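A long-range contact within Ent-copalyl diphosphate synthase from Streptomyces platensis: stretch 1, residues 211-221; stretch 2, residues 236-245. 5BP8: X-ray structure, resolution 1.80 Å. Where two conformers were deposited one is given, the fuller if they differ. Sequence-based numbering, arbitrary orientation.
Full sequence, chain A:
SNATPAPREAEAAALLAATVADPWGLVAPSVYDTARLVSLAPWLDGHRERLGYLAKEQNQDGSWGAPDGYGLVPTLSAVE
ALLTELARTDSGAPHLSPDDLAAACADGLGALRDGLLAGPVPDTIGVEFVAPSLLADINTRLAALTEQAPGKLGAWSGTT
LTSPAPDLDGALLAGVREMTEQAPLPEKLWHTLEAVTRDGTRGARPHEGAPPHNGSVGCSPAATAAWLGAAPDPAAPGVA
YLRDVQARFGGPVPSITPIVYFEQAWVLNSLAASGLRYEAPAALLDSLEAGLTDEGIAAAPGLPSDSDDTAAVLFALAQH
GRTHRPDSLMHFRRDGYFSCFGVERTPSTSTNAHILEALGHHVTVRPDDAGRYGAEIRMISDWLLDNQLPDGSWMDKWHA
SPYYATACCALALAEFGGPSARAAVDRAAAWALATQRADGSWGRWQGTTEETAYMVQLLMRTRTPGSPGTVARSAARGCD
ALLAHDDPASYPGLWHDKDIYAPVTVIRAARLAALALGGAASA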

# COMPACT_ATOMS: atom_id res chain seq x y z
N PRO A 211 7.21 21.03 -2.45
CA PRO A 211 8.08 19.93 -2.82
C PRO A 211 7.81 18.73 -1.91
O PRO A 211 7.20 18.87 -0.84
N PRO A 212 8.29 17.54 -2.31
CA PRO A 212 9.25 17.31 -3.37
C PRO A 212 8.70 16.78 -4.69
O PRO A 212 9.49 16.47 -5.59
N HIS A 213 7.38 16.72 -4.82
CA HIS A 213 6.76 15.96 -5.91
C HIS A 213 5.85 16.81 -6.77
O HIS A 213 4.88 16.32 -7.33
N ASN A 214 6.15 18.10 -6.91
CA ASN A 214 5.38 18.91 -7.86
C ASN A 214 5.35 18.25 -9.24
O ASN A 214 6.36 17.76 -9.73
N GLY A 215 4.17 18.25 -9.85
CA GLY A 215 3.96 17.62 -11.15
C GLY A 215 3.44 16.18 -11.11
O GLY A 215 2.93 15.68 -12.12
N SER A 216 3.58 15.51 -9.97
CA SER A 216 3.00 14.17 -9.82
C SER A 216 1.48 14.22 -9.90
O SER A 216 0.84 15.23 -9.50
N VAL A 217 0.90 13.15 -10.44
CA VAL A 217 -0.54 13.02 -10.59
C VAL A 217 -0.99 11.87 -9.69
O VAL A 217 -0.57 10.72 -9.89
N GLY A 218 -1.81 12.20 -8.69
CA GLY A 218 -2.22 11.21 -7.73
C GLY A 218 -1.08 10.45 -7.06
O GLY A 218 -1.26 9.30 -6.71
N CYS A 219 0.09 11.08 -6.87
CA CYS A 219 1.26 10.38 -6.31
C CYS A 219 1.56 9.01 -6.97
O CYS A 219 2.01 8.07 -6.28
N SER A 220 1.35 8.93 -8.29
CA SER A 220 1.59 7.72 -9.07
C SER A 220 2.55 8.01 -10.19
O SER A 220 2.25 8.85 -11.06
N PRO A 221 3.67 7.29 -10.25
CA PRO A 221 4.51 7.48 -11.45
C PRO A 221 3.79 7.12 -12.75
O PRO A 221 3.91 7.84 -13.76
N ALA A 236 8.86 20.14 -17.70
CA ALA A 236 7.62 19.93 -16.96
C ALA A 236 7.98 19.41 -15.58
O ALA A 236 8.87 18.56 -15.43
N PRO A 237 7.33 19.94 -14.54
CA PRO A 237 7.55 19.40 -13.20
C PRO A 237 7.32 17.89 -13.12
O PRO A 237 8.07 17.19 -12.42
N GLY A 238 6.34 17.38 -13.85
CA GLY A 238 6.09 15.93 -13.82
C GLY A 238 7.26 15.12 -14.30
O GLY A 238 7.48 13.99 -13.85
N VAL A 239 8.02 15.67 -15.25
CA VAL A 239 9.23 15.02 -15.72
C VAL A 239 10.26 14.93 -14.60
O VAL A 239 10.91 13.90 -14.45
N ALA A 240 10.41 15.99 -13.80
CA ALA A 240 11.34 15.99 -12.70
C ALA A 240 10.93 14.97 -11.63
O ALA A 240 11.78 14.29 -11.04
N TYR A 241 9.63 14.88 -11.37
CA TYR A 241 9.15 13.85 -10.43
C TYR A 241 9.54 12.45 -10.90
O TYR A 241 10.14 11.68 -10.14
N LEU A 242 9.23 12.11 -12.16
CA LEU A 242 9.58 10.79 -12.71
C LEU A 242 11.08 10.54 -12.65
O LEU A 242 11.53 9.45 -12.24
N ARG A 243 11.88 11.55 -13.03
CA ARG A 243 13.33 11.42 -12.95
C ARG A 243 13.80 11.16 -11.52
O ARG A 243 14.63 10.28 -11.29
N ASP A 244 13.29 11.93 -10.58
CA ASP A 244 13.69 11.77 -9.17
C ASP A 244 13.34 10.40 -8.64
O ASP A 244 14.14 9.75 -7.95
N VAL A 245 12.13 9.95 -8.94
CA VAL A 245 11.66 8.69 -8.39
C VAL A 245 12.50 7.52 -8.92
O VAL A 245 12.99 6.69 -8.14

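The contact is built around one aromatic side chain. Y241, on the helix that begins at P237, points its CA-to-CB bond toward the irregular first stretch and, with chi1 t and chi2 at 79°, lays its ring across that loop. S216 sits over one face: its CB lies 3.3 Å from the centroid of the Y241 ring, only 7° off the ring normal, a CH-pi contact. The small serine suits this close approach, and its p rotamer lets OG donate to the backbone O of H213 at 2.8 Å, reinforcing the type II turn from H213 to S216. H213, also p, brings its CB to 3.7 Å from CD1 of Y241, while its imidazole is hydrogen-bonded elsewhere in the structure.

Close backbone packing complements the ring. At G215 the two stretches come so near that CA of G215 lies 3.8 Å from both CA of G238 and CB of P237, which also points toward the first stretch. A CB on G215 would clash with N of G238, and its backbone angles independently call for glycine. G238 CA lies 3.6 Å from O of G215, where a CB on G238 would be tight against that same oxygen.

Farther along, the contact is apolar. P221 CB meets CD2 of L242 at 3.8 Å, and P221 CG meets CG1 of V245 at 4.2 Å. L242 (m, t) starts sideways but its end comes nearer; V245 (t) points toward the first stretch.

No direct hydrogen bond crosses the contact. OH of Y241 approaches N of S220 at 3.5 Å, but the angle is poor, and the hydroxyl is satisfied elsewhere in the structure. Instead, water 1 bridges the stretches, donating to O of P212 and to OD2 of D244, each at 2.7 Å from the water O. D244, exposed, m and pointing toward the first stretch, supplies a carboxylate acceptor that suits this role.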

# COMPACT_ATOMS: atom_id res chain seq x y z
CB PRO A 211 9.49 20.51 -2.64
CG PRO A 211 9.33 21.68 -1.72
CD PRO A 211 7.98 22.24 -2.07
CB PRO A 212 10.15 16.23 -2.76
CG PRO A 212 9.21 15.42 -1.96
CD PRO A 212 8.17 16.36 -1.43
CB HIS A 213 6.00 14.78 -5.34
CG HIS A 213 4.94 15.16 -4.37
ND1 HIS A 213 5.17 15.97 -3.28
CD2 HIS A 213 3.65 14.79 -4.30
CE1 HIS A 213 4.06 16.08 -2.57
NE2 HIS A 213 3.12 15.39 -3.18
CB ASN A 214 5.98 20.30 -7.97
CG ASN A 214 5.59 21.18 -6.81
OD1 ASN A 214 4.44 21.20 -6.39
ND2 ASN A 214 6.56 21.91 -6.27
CB SER A 216 3.41 13.51 -8.50
OG SER A 216 2.99 14.27 -7.38
CB VAL A 217 -0.93 12.74 -12.03
CG1 VAL A 217 -2.43 12.44 -12.17
CG2 VAL A 217 -0.53 13.92 -12.90
CB CYS A 219 1.12 10.20 -4.78
SG CYS A 219 1.09 11.78 -3.87
CB SER A 220 0.30 7.26 -9.75
OG SER A 220 0.58 6.25 -10.70
CB PRO A 221 5.69 6.54 -11.18
CG PRO A 221 5.77 6.49 -9.71
CD PRO A 221 4.35 6.46 -9.24
CB ALA A 236 6.72 18.94 -17.69
CB PRO A 237 6.53 20.16 -12.35
CG PRO A 237 6.39 21.47 -13.05
CD PRO A 237 6.50 21.17 -14.51
CB VAL A 239 9.80 15.73 -16.97
CG1 VAL A 239 11.17 15.17 -17.31
CG2 VAL A 239 8.86 15.53 -18.15
CB ALA A 240 11.43 17.37 -12.06
CB TYR A 241 7.65 13.99 -10.28
CG TYR A 241 6.93 12.83 -9.62
CD1 TYR A 241 6.93 12.67 -8.25
CD2 TYR A 241 6.18 11.94 -10.40
CE1 TYR A 241 6.22 11.60 -7.64
CE2 TYR A 241 5.47 10.92 -9.82
CZ TYR A 241 5.49 10.74 -8.46
OH TYR A 241 4.73 9.72 -7.94
CB LEU A 242 9.05 10.61 -14.13
CG LEU A 242 7.54 10.48 -14.21
CD1 LEU A 242 7.08 10.33 -15.66
CD2 LEU A 242 7.06 9.28 -13.39
CB ARG A 243 14.03 12.66 -13.54
CG ARG A 243 13.84 12.75 -15.05
CD ARG A 243 14.28 14.10 -15.63
NE ARG A 243 14.38 14.07 -17.09
CZ ARG A 243 14.62 15.13 -17.87
NH1 ARG A 243 14.79 16.35 -17.35
NH2 ARG A 243 14.68 14.97 -19.18
CB ASP A 244 13.05 12.82 -8.29
CG ASP A 244 13.66 14.21 -8.45
OD1 ASP A 244 14.81 14.32 -8.96
OD2 ASP A 244 12.98 15.19 -8.06
CB VAL A 245 10.16 8.48 -8.68
CG1 VAL A 245 9.72 7.08 -8.31
CG2 VAL A 245 9.33 9.52 -7.95
O HOH W 1 10.31 15.77 -8.06